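Local coordinates for protein carboxylic ester hydrolase (PDB 7K4O) that hydrolyses ester bonds as a fungal tannase, a probably secreted serine esterase that probably releases gallic acid from tannins, at residues W193-V196 against Q197-D201; Q388-Y391 against S392-T396. All coordinates share one frame; numbering follows the deposited sequence.

Contact 1 (W193-V196 against Q197-D201); sequences WSQV and QRFGD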
ATOM      1  N   TRP A 193       8.790  -2.023   0.239  1.00 19.58           N
ATOM      2  CA  TRP A 193       9.688  -1.876  -0.942  1.00 19.60           C
ATOM      3  C   TRP A 193      10.942  -1.080  -0.577  1.00 17.91           C
ATOM      4  O   TRP A 193      11.997  -1.340  -1.164  1.00 19.29           O
ATOM      5  CB  TRP A 193       8.965  -1.252  -2.137  1.00 18.98           C
ATOM      6  CG  TRP A 193       8.114  -2.219  -2.887  1.00 18.43           C
ATOM      7  CD1 TRP A 193       6.769  -2.154  -3.045  1.00 21.16           C
ATOM      8  CD2 TRP A 193       8.533  -3.449  -3.505  1.00 18.83           C
ATOM      9  NE1 TRP A 193       6.330  -3.203  -3.800  1.00 21.65           N
ATOM     10  CE2 TRP A 193       7.391  -4.023  -4.090  1.00 20.37           C
ATOM     11  CE3 TRP A 193       9.773  -4.078  -3.711  1.00 19.52           C
ATOM     12  CZ2 TRP A 193       7.447  -5.213  -4.808  1.00 20.81           C
ATOM     13  CZ3 TRP A 193       9.821  -5.253  -4.427  1.00 21.21           C
ATOM     14  CH2 TRP A 193       8.664  -5.826  -4.949  1.00 20.50           C
ATOM     15  N   SER A 194      10.876  -0.147   0.367  1.00 18.34           N
ATOM     16  CA  SER A 194      12.024   0.698   0.732  1.00 18.83           C
ATOM     17  C   SER A 194      13.176  -0.193   1.215  1.00 19.55           C
ATOM     18  O   SER A 194      14.359   0.149   1.012  1.00 20.05           O
ATOM     19  CB  SER A 194      11.679   1.748   1.755  1.00 19.34           C
ATOM     20  OG  SER A 194      11.518   1.231   3.073  1.00 19.90           O
ATOM     21  N   GLN A 195      12.858  -1.300   1.878  1.00 18.45           N
ATOM     22  CA  GLN A 195      13.891  -2.216   2.407  1.00 18.66           C
ATOM     23  C   GLN A 195      14.316  -3.252   1.353  1.00 18.78           C
ATOM     24  O   GLN A 195      15.513  -3.481   1.181  1.00 18.95           O
ATOM     25  CB  GLN A 195      13.404  -2.969   3.647  1.00 19.70           C
ATOM     26  CG  GLN A 195      12.909  -2.051   4.744  1.00 19.26           C
ATOM     27  CD  GLN A 195      13.952  -1.057   5.209  1.00 20.24           C
ATOM     28  OE1 GLN A 195      14.964  -1.428   5.769  1.00 20.79           O
ATOM     29  NE2 GLN A 195      13.738   0.220   4.896  1.00 18.38           N
ATOM     30  N   VAL A 196      13.363  -3.818   0.614  1.00 18.18           N
ATOM     31  CA  VAL A 196      13.658  -4.821  -0.443  1.00 18.85           C
ATOM     32  C   VAL A 196      14.590  -4.212  -1.502  1.00 20.54           C
ATOM     33  O   VAL A 196      15.454  -4.882  -1.994  1.00 18.88           O
ATOM     34  CB  VAL A 196      12.366  -5.367  -1.023  1.00 20.01           C
ATOM     35  CG1 VAL A 196      12.615  -6.221  -2.256  1.00 19.51           C
ATOM     36  CG2 VAL A 196      11.539  -6.150   0.022  1.00 21.04           C
ATOM     37  N   GLN A 197      14.438  -2.920  -1.773  1.00 19.94           N
ATOM     38  CA  GLN A 197      15.261  -2.204  -2.771  1.00 19.05           C
ATOM     39  C   GLN A 197      16.692  -1.925  -2.320  1.00 19.90           C
ATOM     40  O   GLN A 197      17.490  -1.613  -3.184  1.00 20.20           O
ATOM     41  CB  GLN A 197      14.531  -0.916  -3.170  1.00 18.08           C
ATOM     42  CG  GLN A 197      13.352  -1.180  -4.059  1.00 18.16           C
ATOM     43  CD  GLN A 197      12.454   0.001  -4.317  1.00 21.22           C
ATOM     44  OE1 GLN A 197      12.796   1.159  -4.032  1.00 21.88           O
ATOM     45  NE2 GLN A 197      11.245  -0.278  -4.779  1.00 19.94           N
ATOM     46  N   ARG A 198      17.010  -2.000  -1.028  1.00 19.94           N
ATOM     47  CA  ARG A 198      18.297  -1.603  -0.470  1.00 20.18           C
ATOM     48  C   ARG A 198      19.028  -2.720   0.273  1.00 21.97           C
ATOM     49  O   ARG A 198      20.263  -2.673   0.250  1.00 21.98           O
ATOM     50  CB  ARG A 198      18.077  -0.436   0.496  1.00 19.86           C
ATOM     51  CG  ARG A 198      17.660   0.859  -0.198  1.00 19.63           C
ATOM     52  CD  ARG A 198      17.393   1.991   0.761  1.00 20.69           C
ATOM     53  NE  ARG A 198      17.059   3.249   0.120  1.00 20.51           N
ATOM     54  CZ  ARG A 198      15.837   3.605  -0.290  1.00 20.72           C
ATOM     55  NH1 ARG A 198      14.809   2.787  -0.201  1.00 21.05           N
ATOM     56  NH2 ARG A 198      15.651   4.804  -0.837  1.00 21.72           N
ATOM     57  N   PHE A 199      18.323  -3.615   0.943  1.00 22.45           N
ATOM     58  CA  PHE A 199      18.932  -4.514   1.965  1.00 22.68           C
ATOM     59  C   PHE A 199      18.513  -5.949   1.656  1.00 22.57           C
ATOM     60  O   PHE A 199      17.375  -6.369   2.028  1.00 25.42           O
ATOM     61  CB  PHE A 199      18.555  -4.078   3.366  1.00 21.71           C
ATOM     62  CG  PHE A 199      18.788  -2.623   3.669  1.00 21.65           C
ATOM     63  CD1 PHE A 199      20.072  -2.103   3.671  1.00 24.28           C
ATOM     64  CD2 PHE A 199      17.724  -1.768   3.887  1.00 22.97           C
ATOM     65  CE1 PHE A 199      20.279  -0.748   3.884  1.00 24.77           C
ATOM     66  CE2 PHE A 199      17.918  -0.431   4.115  1.00 22.70           C
ATOM     67  CZ  PHE A 199      19.206   0.085   4.104  1.00 23.31           C
ATOM     68  N   GLY A 200      19.384  -6.656   0.990  1.00 22.30           N
ATOM     69  CA  GLY A 200      19.024  -7.956   0.390  1.00 24.70           C
ATOM     70  C   GLY A 200      18.664  -9.020   1.403  1.00 24.30           C
ATOM     71  O   GLY A 200      17.803  -9.867   1.087  1.00 26.05           O
ATOM     72  N   ASP A 201      19.270  -9.001   2.575  1.00 24.26           N
ATOM     73  CA  ASP A 201      18.981 -10.091   3.541  1.00 29.17           C
ATOM     74  C   ASP A 201      18.276  -9.591   4.801  1.00 25.93           C
ATOM     75  O   ASP A 201      18.217 -10.374   5.763  1.00 26.84           O
ATOM     76  CB  ASP A 201      20.248 -10.848   3.894  1.00 39.34           C
ATOM     77  CG  ASP A 201      21.363  -9.931   4.296  1.00 47.94           C
ATOM     78  OD1 ASP A 201      21.095  -8.968   5.049  1.00 50.53           O
ATOM     79  OD2 ASP A 201      22.475 -10.112   3.740  1.00 75.11           O
TER
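Trp193 and Gln197 meet where helix 187-196 ends, the helix that follows the probable nucleophile elbow of this alpha/beta-hydrolase fold. The Trp193 carbonyl takes the Gln197 N-H in a helical bond (N to O 3.0 Å). With CG anti to its own carbonyl carbon (chi1 -74°) and the chain extended beyond it, Gln197 runs past that carbonyl, CG 3.2 Å from Trp193 O, and sets NE2 3.6 Å from Trp193 CB; amide and indole planes lie 28° apart. This is the tight side: Tyr430, Tyr455 and His413 meet the indole edge-to-face, and the amide's hydrogen-bond partner is Thr396 O. Two residues on, the last turn tightens: Gln195 O accepts from Phe199 N at 2.8 Å, nearly in line with the C=O bond, and from Arg198 N at 3.1 Å, from above the carbonyl plane. Toward the partly exposed side the packing thins to Arg198 and Phe199, whose ring has Arg198 CB over one face and a cation-pi partner in Arg156. Arg198, extended from CG to NE, reaches back, and NH1 donates to Ser194 O at 2.9 Å, in its carbonyl plane on a lone pair, the oxygen lying 4° from the guanidinium plane.

Contact 2 (Q388-Y391 against S392-T396); sequences QEYY and STLQT
A type I beta turn, Tyr390 to Thr393, carries the chain off the end of helix 376-390, and the Tyr390 carbonyl holds it together. Thr393 N closes the turn on Tyr390 O at 3.0 Å, and Gln395 N reaches the same oxygen at 2.9 Å. The two donors arrive from opposite faces of the carbonyl plane, both well out of it, so one oxygen fastens both the turn and the residue two places beyond it. The Tyr390 and Leu394 side chains lie side by side, pointing the same way, with Leu394 CD1 over one face of the phenol ring, 4.1 Å from Tyr390 CD1. Glu389 CG lies over the opposite face, while Thr393 OG1 sits in the ring plane at the edge, 3.6 Å from Tyr390 CD1. That hydroxyl stands between backbone N and carbonyl carbon (chi1 52°), where a water links it to Glu389 O. Gln395 packs CB 3.7 Å from Tyr391 CA and sends OE1 to Ser216 N. A second water accepts from Thr396 N and lies 2.8 Å from Tyr391 O, to which it may donate. Tyr390 OH bonds to Leu360 O of helix 351-361, and Leu394 is wedged among that helix, helix 144-169 and helix 215-221.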
ATOM      1  N   GLN A 388      13.482  13.720  -9.357  1.00 21.72           N
ATOM      2  CA  GLN A 388      14.919  13.982  -9.077  1.00 21.27           C
ATOM      3  C   GLN A 388      15.112  14.175  -7.568  1.00 21.21           C
ATOM      4  O   GLN A 388      16.081  13.636  -6.992  1.00 22.86           O
ATOM      5  CB  GLN A 388      15.423  15.171  -9.909  1.00 22.53           C
ATOM      6  CG  GLN A 388      16.890  15.457  -9.674  1.00 22.37           C
ATOM      7  CD  GLN A 388      17.498  16.507 -10.582  1.00 23.26           C
ATOM      8  OE1 GLN A 388      16.785  17.233 -11.327  1.00 25.35           O
ATOM      9  NE2 GLN A 388      18.813  16.616 -10.491  1.00 20.87           N
ATOM     10  N   GLU A 389      14.288  14.993  -6.940  1.00 21.41           N
ATOM     11  CA  GLU A 389      14.498  15.421  -5.535  1.00 22.23           C
ATOM     12  C   GLU A 389      14.357  14.217  -4.582  1.00 21.81           C
ATOM     13  O   GLU A 389      15.152  14.127  -3.623  1.00 20.72           O
ATOM     14  CB  GLU A 389      13.498  16.526  -5.206  1.00 23.05           C
ATOM     15  CG  GLU A 389      13.518  17.006  -3.758  1.00 26.16           C
ATOM     16  CD  GLU A 389      12.812  18.360  -3.566  1.00 38.43           C
ATOM     17  OE1 GLU A 389      11.991  18.780  -4.466  1.00 39.39           O
ATOM     18  OE2 GLU A 389      13.038  18.983  -2.501  1.00 37.31           O
ATOM     19  N   TYR A 390      13.424  13.314  -4.867  1.00 21.55           N
ATOM     20  CA  TYR A 390      13.054  12.234  -3.910  1.00 22.10           C
ATOM     21  C   TYR A 390      13.488  10.862  -4.405  1.00 21.49           C
ATOM     22  O   TYR A 390      13.210   9.859  -3.672  1.00 21.05           O
ATOM     23  CB  TYR A 390      11.566  12.355  -3.527  1.00 21.25           C
ATOM     24  CG  TYR A 390      11.299  13.580  -2.685  1.00 21.57           C
ATOM     25  CD1 TYR A 390      11.946  13.762  -1.489  1.00 22.81           C
ATOM     26  CD2 TYR A 390      10.499  14.626  -3.133  1.00 22.86           C
ATOM     27  CE1 TYR A 390      11.833  14.916  -0.738  1.00 23.16           C
ATOM     28  CE2 TYR A 390      10.362  15.775  -2.375  1.00 21.53           C
ATOM     29  CZ  TYR A 390      10.996  15.922  -1.163  1.00 22.61           C
ATOM     30  OH  TYR A 390      10.922  17.061  -0.430  1.00 24.46           O
ATOM     31  N   TYR A 391      14.222  10.772  -5.505  1.00 21.43           N
ATOM     32  CA  TYR A 391      14.671   9.472  -6.085  1.00 21.24           C
ATOM     33  C   TYR A 391      15.275   8.586  -4.995  1.00 22.00           C
ATOM     34  O   TYR A 391      14.960   7.386  -4.931  1.00 21.06           O
ATOM     35  CB  TYR A 391      15.755   9.690  -7.156  1.00 20.37           C
ATOM     36  CG  TYR A 391      15.727   8.701  -8.293  1.00 24.31           C
ATOM     37  CD1 TYR A 391      16.299   7.446  -8.182  1.00 33.41           C
ATOM     38  CD2 TYR A 391      15.167   9.056  -9.496  1.00 27.84           C
ATOM     39  CE1 TYR A 391      16.242   6.553  -9.249  1.00 36.26           C
ATOM     40  CE2 TYR A 391      15.140   8.191 -10.571  1.00 31.57           C
ATOM     41  CZ  TYR A 391      15.600   6.913 -10.410  1.00 35.19           C
ATOM     42  OH  TYR A 391      15.504   6.113 -11.525  1.00 42.83           O
ATOM     43  N   SER A 392      16.181   9.150  -4.198  1.00 19.94           N
ATOM     44  CA  SER A 392      17.030   8.426  -3.214  1.00 18.85           C
ATOM     45  C   SER A 392      16.316   8.176  -1.881  1.00 21.14           C
ATOM     46  O   SER A 392      16.911   7.479  -1.016  1.00 20.97           O
ATOM     47  CB  SER A 392      18.329   9.150  -2.976  1.00 20.41           C
ATOM     48  OG  SER A 392      19.134   9.156  -4.129  1.00 20.14           O
ATOM     49  N   THR A 393      15.138   8.745  -1.636  1.00 19.54           N
ATOM     50  CA  THR A 393      14.482   8.686  -0.303  1.00 19.96           C
ATOM     51  C   THR A 393      13.067   8.139  -0.481  1.00 20.78           C
ATOM     52  O   THR A 393      12.819   6.966  -0.205  1.00 21.89           O
ATOM     53  CB  THR A 393      14.517  10.044   0.450  1.00 19.52           C
ATOM     54  OG1 THR A 393      13.999  11.045  -0.448  1.00 19.59           O
ATOM     55  CG2 THR A 393      15.912  10.428   0.892  1.00 21.05           C
ATOM     56  N   LEU A 394      12.112   8.941  -0.955  1.00 19.42           N
ATOM     57  CA  LEU A 394      10.683   8.546  -0.922  1.00 19.48           C
ATOM     58  C   LEU A 394      10.252   7.847  -2.212  1.00 21.51           C
ATOM     59  O   LEU A 394       9.229   7.163  -2.149  1.00 20.20           O
ATOM     60  CB  LEU A 394       9.846   9.805  -0.686  1.00 19.48           C
ATOM     61  CG  LEU A 394      10.034  10.451   0.680  1.00 20.69           C
ATOM     62  CD1 LEU A 394       9.212  11.722   0.740  1.00 24.24           C
ATOM     63  CD2 LEU A 394       9.606   9.512   1.753  1.00 23.89           C
ATOM     64  N   GLN A 395      10.924   8.046  -3.354  1.00 20.45           N
ATOM     65  CA  GLN A 395      10.411   7.587  -4.650  1.00 21.54           C
ATOM     66  C   GLN A 395      10.106   6.088  -4.592  1.00 21.06           C
ATOM     67  O   GLN A 395       9.058   5.676  -5.073  1.00 19.31           O
ATOM     68  CB  GLN A 395      11.331   7.939  -5.822  1.00 20.54           C
ATOM     69  CG  GLN A 395      10.627   7.764  -7.168  1.00 20.84           C
ATOM     70  CD  GLN A 395       9.563   8.781  -7.462  1.00 20.90           C
ATOM     71  OE1 GLN A 395       9.332   9.714  -6.689  1.00 21.71           O
ATOM     72  NE2 GLN A 395       8.885   8.594  -8.598  1.00 22.44           N
ATOM     73  N   THR A 396      11.038   5.305  -4.066  1.00 19.85           N
ATOM     74  CA  THR A 396      10.849   3.856  -3.803  1.00 19.58           C
ATOM     75  C   THR A 396      10.503   3.090  -5.084  1.00 20.69           C
ATOM     76  O   THR A 396       9.625   2.214  -5.018  1.00 21.62           O
ATOM     77  CB  THR A 396       9.832   3.629  -2.679  1.00 19.76           C
ATOM     78  OG1 THR A 396      10.011   4.592  -1.652  1.00 20.20           O
ATOM     79  CG2 THR A 396       9.981   2.239  -2.102  1.00 20.32           C
TER
HETATM   80  O   HOH W   1      16.029  11.907  -2.096  1.00 20.37           O
HETATM   81  O   HOH W   2      13.705   5.686  -3.023  1.00 20.14           O

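In the fold
Along the chain the two contacts come in series: contact 1 is complete before contact 2 begins, so neither encloses nor crosses the other. Contact 1 turns the chain out of helix 187-196 toward strand 205-209 of the central sheet; nearly two hundred residues later, contact 2 turns it out of helix 376-390 into the loop before helix 402-406. Their centres are 15 Å apart, yet the two loops touch. Arg198 NH2 hydrogen-bonds to Ser392 O at 3.0 Å, the Gln197 amide's bond to Thr396 makes a second tie, and Thr396 CG2 packs against Ser194 N. The exit of one helix is thereby pinned to the exit of the other, with helix 144-169 alongside both.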